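Local coordinates for protein ATP grasp ligase (Microcystis aeruginosa MRC, PDB 5IG9) that probably acts as an ATP-grasp ligase that activates carboxylates with ATP and closes ester links in a microviridin precursor peptide, at residues M75-D83 and S93-R102. Numbering follows the deposited sequence.
Sequences MRYGLKLPD and SLKECRLSIR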
ATOM      1  N   MET A  75      -6.572   9.786   4.288  1.00 54.41           N
ATOM      2  CA  MET A  75      -7.116   8.439   4.435  1.00 56.19           C
ATOM      3  C   MET A  75      -6.964   8.005   5.889  1.00 53.91           C
ATOM      4  O   MET A  75      -5.908   7.507   6.288  1.00 47.98           O
ATOM      5  CB  MET A  75      -6.416   7.469   3.489  1.00 61.82           C
ATOM      6  CG  MET A  75      -6.555   7.827   2.016  1.00 73.00           C
ATOM      7  SD  MET A  75      -5.556   9.238   1.490  1.00 90.67           S
ATOM      8  CE  MET A  75      -3.915   8.699   1.961  1.00 76.26           C
ATOM      9  N   ARG A  76      -8.022   8.187   6.681  1.00 60.59           N
ATOM     10  CA  ARG A  76      -8.015   7.768   8.078  1.00 59.19           C
ATOM     11  C   ARG A  76      -9.155   6.793   8.349  1.00 59.09           C
ATOM     12  O   ARG A  76     -10.044   7.078   9.155  1.00 60.42           O
ATOM     13  CB  ARG A  76      -8.110   8.984   9.000  1.00 60.53           C
ATOM     14  CG  ARG A  76      -7.013  10.011   8.780  1.00 64.28           C
ATOM     15  CD  ARG A  76      -5.642   9.395   8.989  1.00 65.01           C
ATOM     16  NE  ARG A  76      -4.585  10.250   8.465  1.00 66.31           N
ATOM     17  CZ  ARG A  76      -3.958  11.183   9.171  1.00 68.69           C
ATOM     18  NH1 ARG A  76      -4.279  11.383  10.442  1.00 69.03           N
ATOM     19  NH2 ARG A  76      -3.009  11.917   8.605  1.00 69.12           N
ATOM     20  N   TYR A  77      -9.126   5.632   7.695  1.00 59.96           N
ATOM     21  CA  TYR A  77     -10.279   4.738   7.686  1.00 59.68           C
ATOM     22  C   TYR A  77     -10.587   4.209   9.081  1.00 61.06           C
ATOM     23  O   TYR A  77      -9.763   3.523   9.693  1.00 64.07           O
ATOM     24  CB  TYR A  77     -10.034   3.575   6.729  1.00 58.33           C
ATOM     25  CG  TYR A  77      -9.507   3.987   5.376  1.00 58.19           C
ATOM     26  CD1 TYR A  77     -10.336   4.579   4.433  1.00 58.76           C
ATOM     27  CD2 TYR A  77      -8.178   3.771   5.037  1.00 52.87           C
ATOM     28  CE1 TYR A  77      -9.854   4.953   3.195  1.00 54.15           C
ATOM     29  CE2 TYR A  77      -7.689   4.137   3.803  1.00 48.65           C
ATOM     30  CZ  TYR A  77      -8.529   4.727   2.885  1.00 51.45           C
ATOM     31  OH  TYR A  77      -8.041   5.092   1.654  1.00 54.13           O
ATOM     32  N   GLY A  78     -11.779   4.535   9.579  1.00 62.86           N
ATOM     33  CA  GLY A  78     -12.295   3.930  10.793  1.00 63.61           C
ATOM     34  C   GLY A  78     -11.656   4.369  12.090  1.00 64.05           C
ATOM     35  O   GLY A  78     -11.704   3.617  13.070  1.00 61.90           O
ATOM     36  N   LEU A  79     -11.069   5.567  12.143  1.00 65.99           N
ATOM     37  CA  LEU A  79     -10.421   5.998  13.378  1.00 68.75           C
ATOM     38  C   LEU A  79     -11.433   6.184  14.499  1.00 66.28           C
ATOM     39  O   LEU A  79     -11.166   5.827  15.654  1.00 66.79           O
ATOM     40  CB  LEU A  79      -9.643   7.291  13.148  1.00 72.04           C
ATOM     41  CG  LEU A  79      -8.363   7.190  12.317  1.00 78.27           C
ATOM     42  CD1 LEU A  79      -7.474   8.389  12.598  1.00 80.56           C
ATOM     43  CD2 LEU A  79      -7.628   5.890  12.603  1.00 78.76           C
ATOM     44  N   LYS A  80     -12.607   6.722  14.179  1.00 60.23           N
ATOM     45  CA  LYS A  80     -13.650   6.930  15.177  1.00 65.61           C
ATOM     46  C   LYS A  80     -14.322   5.624  15.635  1.00 70.41           C
ATOM     47  O   LYS A  80     -15.417   5.680  16.194  1.00 77.57           O
ATOM     48  CB  LYS A  80     -14.701   7.908  14.643  1.00 67.72           C
ATOM     49  CG  LYS A  80     -14.313   9.379  14.788  1.00 75.19           C
ATOM     50  CD  LYS A  80     -15.462  10.290  14.415  1.00 80.26           C
ATOM     51  CE  LYS A  80     -15.785  11.238  15.555  1.00 84.44           C
ATOM     52  NZ  LYS A  80     -14.717  12.254  15.790  1.00 87.51           N
ATOM     53  N   LEU A  81     -13.703   4.470  15.424  1.00 73.91           N
ATOM     54  CA  LEU A  81     -14.201   3.261  16.059  1.00 73.51           C
ATOM     55  C   LEU A  81     -14.025   3.377  17.570  1.00 75.56           C
ATOM     56  O   LEU A  81     -13.003   3.888  18.034  1.00 76.34           O
ATOM     57  CB  LEU A  81     -13.468   2.023  15.550  1.00 73.34           C
ATOM     58  CG  LEU A  81     -13.939   1.473  14.204  1.00 70.83           C
ATOM     59  CD1 LEU A  81     -13.048   0.330  13.738  1.00 73.64           C
ATOM     60  CD2 LEU A  81     -15.385   1.024  14.300  1.00 66.01           C
ATOM     61  N   PRO A  82     -14.999   2.924  18.361  1.00 72.60           N
ATOM     62  CA  PRO A  82     -14.919   3.121  19.813  1.00 78.69           C
ATOM     63  C   PRO A  82     -13.655   2.522  20.413  1.00 83.36           C
ATOM     64  O   PRO A  82     -13.186   1.459  20.001  1.00 86.30           O
ATOM     65  CB  PRO A  82     -16.173   2.413  20.332  1.00 80.21           C
ATOM     66  CG  PRO A  82     -17.125   2.472  19.206  1.00 77.82           C
ATOM     67  CD  PRO A  82     -16.281   2.314  17.966  1.00 75.80           C
ATOM     68  N   ASP A  83     -13.111   3.222  21.410  1.00 83.89           N
ATOM     69  CA  ASP A  83     -11.924   2.730  22.097  1.00 83.00           C
ATOM     70  C   ASP A  83     -12.234   1.489  22.925  1.00 76.64           C
ATOM     71  O   ASP A  83     -11.372   0.617  23.091  1.00 72.65           O
ATOM     72  CB  ASP A  83     -11.338   3.830  22.982  1.00 91.82           C
ATOM     73  CG  ASP A  83     -12.407   4.719  23.597  1.00101.48           C
ATOM     74  OD1 ASP A  83     -13.467   4.916  22.962  1.00102.67           O
ATOM     75  OD2 ASP A  83     -12.179   5.233  24.714  1.00108.52           O
ATOM     76  N   SER A  93     -11.416  -4.818  12.003  1.00 64.66           N
ATOM     77  CA  SER A  93     -12.390  -3.907  11.412  1.00 64.16           C
ATOM     78  C   SER A  93     -11.702  -2.794  10.633  1.00 64.42           C
ATOM     79  O   SER A  93     -12.175  -2.398   9.561  1.00 64.06           O
ATOM     80  CB  SER A  93     -13.290  -3.322  12.500  1.00 67.41           C
ATOM     81  OG  SER A  93     -14.214  -2.395  11.959  1.00 69.80           O
ATOM     82  N   LEU A  94     -10.590  -2.272  11.158  1.00 65.23           N
ATOM     83  CA  LEU A  94      -9.853  -1.232  10.447  1.00 61.41           C
ATOM     84  C   LEU A  94      -9.372  -1.732   9.091  1.00 64.71           C
ATOM     85  O   LEU A  94      -9.492  -1.033   8.079  1.00 67.40           O
ATOM     86  CB  LEU A  94      -8.669  -0.755  11.287  1.00 58.76           C
ATOM     87  CG  LEU A  94      -8.967   0.072  12.537  1.00 57.77           C
ATOM     88  CD1 LEU A  94      -7.685   0.385  13.296  1.00 56.18           C
ATOM     89  CD2 LEU A  94      -9.691   1.348  12.165  1.00 57.10           C
ATOM     90  N   LYS A  95      -8.825  -2.946   9.054  1.00 53.95           N
ATOM     91  CA  LYS A  95      -8.315  -3.493   7.802  1.00 57.53           C
ATOM     92  C   LYS A  95      -9.439  -3.758   6.808  1.00 56.97           C
ATOM     93  O   LYS A  95      -9.237  -3.619   5.597  1.00 53.17           O
ATOM     94  CB  LYS A  95      -7.524  -4.770   8.084  1.00 63.21           C
ATOM     95  CG  LYS A  95      -6.797  -5.342   6.883  1.00 74.03           C
ATOM     96  CD  LYS A  95      -5.823  -6.427   7.311  1.00 84.51           C
ATOM     97  CE  LYS A  95      -5.238  -7.149   6.109  1.00 88.97           C
ATOM     98  NZ  LYS A  95      -4.579  -6.217   5.153  1.00 84.04           N
ATOM     99  N   GLU A  96     -10.626  -4.131   7.295  1.00 55.50           N
ATOM    100  CA  GLU A  96     -11.758  -4.336   6.397  1.00 55.60           C
ATOM    101  C   GLU A  96     -12.272  -3.011   5.847  1.00 55.57           C
ATOM    102  O   GLU A  96     -12.609  -2.915   4.661  1.00 53.33           O
ATOM    103  CB  GLU A  96     -12.876  -5.085   7.122  1.00 54.39           C
ATOM    104  CG  GLU A  96     -14.071  -5.428   6.246  1.00 57.10           C
ATOM    105  CD  GLU A  96     -13.789  -6.569   5.288  1.00 56.22           C
ATOM    106  OE1 GLU A  96     -12.831  -7.333   5.534  1.00 56.66           O
ATOM    107  OE2 GLU A  96     -14.528  -6.701   4.289  1.00 53.35           O
ATOM    108  N   CYS A  97     -12.342  -1.983   6.695  1.00 61.45           N
ATOM    109  CA  CYS A  97     -12.764  -0.662   6.236  1.00 55.10           C
ATOM    110  C   CYS A  97     -11.798  -0.106   5.201  1.00 53.25           C
ATOM    111  O   CYS A  97     -12.216   0.448   4.177  1.00 56.17           O
ATOM    112  CB  CYS A  97     -12.876   0.295   7.421  1.00 53.52           C
ATOM    113  SG  CYS A  97     -14.145  -0.142   8.619  1.00 52.83           S
ATOM    114  N   ARG A  98     -10.495  -0.248   5.454  1.00 45.27           N
ATOM    115  CA  ARG A  98      -9.495   0.289   4.536  1.00 44.57           C
ATOM    116  C   ARG A  98      -9.592  -0.380   3.171  1.00 43.60           C
ATOM    117  O   ARG A  98      -9.609   0.295   2.138  1.00 40.87           O
ATOM    118  CB  ARG A  98      -8.097   0.120   5.134  1.00 48.83           C
ATOM    119  CG  ARG A  98      -6.965   0.551   4.215  1.00 52.01           C
ATOM    120  CD  ARG A  98      -5.616   0.326   4.874  1.00 55.58           C
ATOM    121  NE  ARG A  98      -4.657  -0.255   3.942  1.00 58.76           N
ATOM    122  CZ  ARG A  98      -3.812   0.450   3.198  1.00 60.28           C
ATOM    123  NH1 ARG A  98      -3.797   1.775   3.277  1.00 65.51           N
ATOM    124  NH2 ARG A  98      -2.978  -0.173   2.377  1.00 64.37           N
ATOM    125  N   LEU A  99      -9.680  -1.711   3.148  1.00 45.71           N
ATOM    126  CA  LEU A  99      -9.818  -2.421   1.879  1.00 45.33           C
ATOM    127  C   LEU A  99     -11.115  -2.061   1.164  1.00 45.47           C
ATOM    128  O   LEU A  99     -11.150  -2.024  -0.072  1.00 41.97           O
ATOM    129  CB  LEU A  99      -9.757  -3.927   2.109  1.00 45.47           C
ATOM    130  CG  LEU A  99      -8.394  -4.498   2.476  1.00 44.20           C
ATOM    131  CD1 LEU A  99      -8.523  -5.990   2.622  1.00 47.50           C
ATOM    132  CD2 LEU A  99      -7.365  -4.146   1.417  1.00 43.72           C
ATOM    133  N   SER A 100     -12.186  -1.801   1.917  1.00 47.24           N
ATOM    134  CA  SER A 100     -13.469  -1.462   1.304  1.00 47.07           C
ATOM    135  C   SER A 100     -13.411  -0.108   0.609  1.00 46.72           C
ATOM    136  O   SER A 100     -13.801   0.021  -0.558  1.00 47.19           O
ATOM    137  CB  SER A 100     -14.577  -1.457   2.358  1.00 46.33           C
ATOM    138  OG  SER A 100     -14.632  -2.675   3.074  1.00 46.76           O
ATOM    139  N   ILE A 101     -12.948   0.921   1.321  1.00 44.49           N
ATOM    140  CA  ILE A 101     -12.945   2.265   0.755  1.00 43.92           C
ATOM    141  C   ILE A 101     -11.882   2.392  -0.324  1.00 41.73           C
ATOM    142  O   ILE A 101     -12.064   3.130  -1.298  1.00 41.80           O
ATOM    143  CB  ILE A 101     -12.755   3.316   1.864  1.00 45.84           C
ATOM    144  CG1 ILE A 101     -13.777   3.096   2.978  1.00 48.08           C
ATOM    145  CG2 ILE A 101     -12.909   4.715   1.293  1.00 49.95           C
ATOM    146  CD1 ILE A 101     -15.219   3.149   2.503  1.00 48.67           C
ATOM    147  N   ARG A 102     -10.761   1.686  -0.178  1.00 37.72           N
ATOM    148  CA  ARG A 102      -9.763   1.664  -1.244  1.00 36.92           C
ATOM    149  C   ARG A 102     -10.331   1.055  -2.516  1.00 36.39           C
ATOM    150  O   ARG A 102     -10.056   1.537  -3.619  1.00 36.54           O
ATOM    151  CB  ARG A 102      -8.525   0.889  -0.796  1.00 37.25           C
ATOM    152  CG  ARG A 102      -7.609   1.661   0.127  1.00 38.05           C
ATOM    153  CD  ARG A 102      -6.466   0.790   0.608  1.00 38.97           C
ATOM    154  NE  ARG A 102      -5.620   0.317  -0.486  1.00 40.55           N
ATOM    155  CZ  ARG A 102      -4.520   0.937  -0.902  1.00 43.11           C
ATOM    156  NH1 ARG A 102      -4.132   2.062  -0.319  1.00 43.98           N
ATOM    157  NH2 ARG A 102      -3.809   0.433  -1.902  1.00 42.87           N
TER
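Tyr77 lays one face of its ring against the helix at Arg98, whose CA sits 4.1 Å from the ring centroid and 28° off the ring normal, a CH-pi contact. With CG anti to its own carbonyl carbon (chi1 -48°), the phenol runs along the helix and meets successive turns. Arg98 adds its aliphatic stem, CG coming within 3.5 Å of Tyr77 CD2, while Ile101 brings its branched CB to 3.6 Å from Tyr77 CE1. An aromatic ring suits this place because it is broad enough to touch Arg98 and Ile101 at once, and its OH still reaches the CG of Arg102. Replacing Tyr77 with an alanine would probably open a gap beside Arg98 and Ile101 and leave the loop less firmly seated on the helix.

One turn back, Leu94 does the touching with a single methyl: CD2 lies 3.2 Å from Gly78 O and also packs against Tyr77 O. Gly78 fits because its phi is positive, which the third position of a type II turn favours. Leu81 CD1 closes the row, 3.8 Å from Leu94 CD2 and beside Ser93, whose hydroxyl bonds to the carbonyl of Phe201 of the second subunit.

Two successive beta turns, type II from Arg76 to Leu79 and type I from Gly78 to Leu81, fold the loop so that Tyr77 and Leu81 both point at the helix. Arg90 holds Leu79 O from the helix's earlier part, and Arg102 is tied to Asp120 by a salt bridge. The loop leads from strand 69-72 of a parallel sheet into helix 87-107, which returns to adjacent strand 111-113: a beta-alpha-beta crossover, as expected of a Rossmann-like pre-ATP-grasp domain.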